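Local coordinates for protein P-granule scaffold (Caenorhabditis japonica, PDB 5W4A) that probably serves as a scaffold on which germline P granules assemble, with this N-terminal domain as one of its folded parts, at residues Asn29-Leu32 and Leu33-Pro37. Sequence-based numbering, arbitrary orientation.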
ATOM      1  N   ASN C  29     -21.297  -7.604 -22.985  1.00 21.33           N
ATOM      2  CA  ASN C  29     -22.419  -6.772 -23.407  1.00 25.64           C
ATOM      3  C   ASN C  29     -22.014  -5.355 -23.786  1.00 23.87           C
ATOM      4  O   ASN C  29     -22.850  -4.444 -23.680  1.00 22.77           O
ATOM      5  CB  ASN C  29     -23.461  -6.734 -22.295  1.00 23.32           C
ATOM      6  CG  ASN C  29     -24.126  -8.086 -22.103  1.00 28.36           C
ATOM      7  OD1 ASN C  29     -25.001  -8.481 -22.887  1.00 32.41           O
ATOM      8  ND2 ASN C  29     -23.700  -8.818 -21.096  1.00 24.04           N
ATOM      9  N   ASP C  30     -20.758  -5.137 -24.200  1.00 21.83           N
ATOM     10  CA  ASP C  30     -20.315  -3.768 -24.446  1.00 22.79           C
ATOM     11  C   ASP C  30     -21.113  -3.103 -25.568  1.00 20.18           C
ATOM     12  O   ASP C  30     -21.410  -1.915 -25.487  1.00 21.90           O
ATOM     13  CB  ASP C  30     -18.785  -3.698 -24.712  1.00 19.17           C
ATOM     14  CG  ASP C  30     -18.316  -4.464 -25.924  1.00 29.34           C
ATOM     15  OD1 ASP C  30     -18.856  -5.525 -26.248  1.00 29.73           O
ATOM     16  OD2 ASP C  30     -17.316  -4.008 -26.531  1.00 30.69           O
ATOM     17  N   GLU C  31     -21.495  -3.847 -26.619  1.00 21.07           N
ATOM     18  CA  GLU C  31     -22.239  -3.188 -27.693  1.00 25.47           C
ATOM     19  C   GLU C  31     -23.636  -2.806 -27.229  1.00 25.56           C
ATOM     20  O   GLU C  31     -24.148  -1.740 -27.591  1.00 26.39           O
ATOM     21  CB  GLU C  31     -22.293  -4.081 -28.940  1.00 22.83           C
ATOM     22  CG  GLU C  31     -23.095  -3.498 -30.096  1.00 27.38           C
ATOM     23  CD  GLU C  31     -22.587  -2.148 -30.601  1.00 39.12           C
ATOM     24  OE1 GLU C  31     -21.399  -1.803 -30.393  1.00 31.56           O
ATOM     25  OE2 GLU C  31     -23.398  -1.422 -31.216  1.00 34.29           O
ATOM     26  N   LEU C  32     -24.256  -3.642 -26.389  1.00 21.86           N
ATOM     27  CA  LEU C  32     -25.556  -3.284 -25.832  1.00 24.06           C
ATOM     28  C   LEU C  32     -25.458  -2.060 -24.928  1.00 25.21           C
ATOM     29  O   LEU C  32     -26.354  -1.214 -24.925  1.00 25.39           O
ATOM     30  CB  LEU C  32     -26.142  -4.478 -25.074  1.00 28.33           C
ATOM     31  CG  LEU C  32     -27.527  -4.255 -24.488  1.00 27.43           C
ATOM     32  CD1 LEU C  32     -28.580  -4.050 -25.615  1.00 28.90           C
ATOM     33  CD2 LEU C  32     -27.881  -5.430 -23.567  1.00 27.93           C
ATOM     34  N   LEU C  33     -24.364  -1.932 -24.165  1.00 22.45           N
ATOM     35  CA  LEU C  33     -24.186  -0.759 -23.317  1.00 21.70           C
ATOM     36  C   LEU C  33     -24.021   0.513 -24.153  1.00 25.70           C
ATOM     37  O   LEU C  33     -24.475   1.592 -23.750  1.00 28.55           O
ATOM     38  CB  LEU C  33     -22.967  -0.973 -22.404  1.00 22.29           C
ATOM     39  CG  LEU C  33     -23.184  -1.931 -21.224  1.00 22.81           C
ATOM     40  CD1 LEU C  33     -21.865  -2.403 -20.658  1.00 25.64           C
ATOM     41  CD2 LEU C  33     -24.013  -1.271 -20.134  1.00 24.96           C
ATOM     42  N   VAL C  34     -23.386   0.400 -25.329  1.00 26.73           N
ATOM     43  CA  VAL C  34     -23.307   1.515 -26.276  1.00 32.19           C
ATOM     44  C   VAL C  34     -24.683   1.841 -26.856  1.00 34.79           C
ATOM     45  O   VAL C  34     -25.103   3.003 -26.882  1.00 36.13           O
ATOM     46  CB  VAL C  34     -22.301   1.182 -27.403  1.00 37.91           C
ATOM     47  CG1 VAL C  34     -22.359   2.207 -28.534  1.00 43.00           C
ATOM     48  CG2 VAL C  34     -20.909   1.096 -26.863  1.00 40.42           C
ATOM     49  N   SER C  35     -25.397   0.831 -27.350  1.00 28.68           N
ATOM     50  CA  SER C  35     -26.490   1.068 -28.294  1.00 29.97           C
ATOM     51  C   SER C  35     -27.867   1.136 -27.655  1.00 39.58           C
ATOM     52  O   SER C  35     -28.761   1.778 -28.217  1.00 38.28           O
ATOM     53  CB  SER C  35     -26.490  -0.027 -29.361  1.00 33.40           C
ATOM     54  OG  SER C  35     -25.253  -0.004 -30.051  1.00 44.10           O
ATOM     55  N   ASP C  36     -28.086   0.468 -26.531  1.00 32.33           N
ATOM     56  CA  ASP C  36     -29.393   0.469 -25.861  1.00 29.60           C
ATOM     57  C   ASP C  36     -29.145   0.312 -24.377  1.00 24.68           C
ATOM     58  O   ASP C  36     -29.511  -0.700 -23.756  1.00 25.07           O
ATOM     59  CB  ASP C  36     -30.285  -0.641 -26.407  1.00 32.92           C
ATOM     60  CG  ASP C  36     -31.758  -0.403 -26.123  1.00 46.86           C
ATOM     61  OD1 ASP C  36     -32.085   0.548 -25.376  1.00 37.36           O
ATOM     62  OD2 ASP C  36     -32.581  -1.175 -26.663  1.00 46.13           O
ATOM     63  N   PRO C  37     -28.492   1.294 -23.758  1.00 28.95           N
ATOM     64  CA  PRO C  37     -28.115   1.138 -22.356  1.00 27.58           C
ATOM     65  C   PRO C  37     -29.308   1.009 -21.409  1.00 26.72           C
ATOM     66  O   PRO C  37     -29.169   0.391 -20.350  1.00 27.16           O
ATOM     67  CB  PRO C  37     -27.276   2.397 -22.070  1.00 33.22           C
ATOM     68  CG  PRO C  37     -27.661   3.367 -23.103  1.00 30.27           C
ATOM     69  CD  PRO C  37     -28.047   2.576 -24.324  1.00 34.37           C
TER
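Glu31 and Ser35 meet one helical turn apart: Glu31 sends CG anti to its backbone N (chi1 178°) and bends at chi2, while Ser35 holds OG beside its own N (chi1 -60°). The serine hydroxyl thus donates to OE2 of Glu31, OG to OE2 2.6 Å, arriving from above the carboxylate plane. The other carboxylate oxygen, OE1, forms a salt bridge with Lys207, so both oxygens of the group are held. The backbone of this short helix is held by i to i+4 bonds. Leu33 N reaches Asn29 O at 3.0 Å, and Val34 N reaches Asp30 O at 3.0 Å. Ser35 N bonds to Glu31 O at 2.9 Å and only weakly to Leu32 O. The last turn closes with Asp36 N on Leu32 O at 2.9 Å, just where Asp36 leaves helical geometry; Pro37 has no N-H to continue the series. Beside this last turn the Leu32 side chain passes obliquely across that of Asp36, its CD1 3.9 Å from Asp36 CB. With an alanine here the branch beyond CB is gone, which would probably leave a gap beside Asp36 CB and cost the contact with Ala40. Helix 30-35 follows helix 20-28 almost directly, with Asn29 ND2 bonded back to Tyr25 O; Asp30 and Val34 pack on helix 206-213, whereas Leu32 and Leu33 touch Ala40 in the loop before helix 42-47.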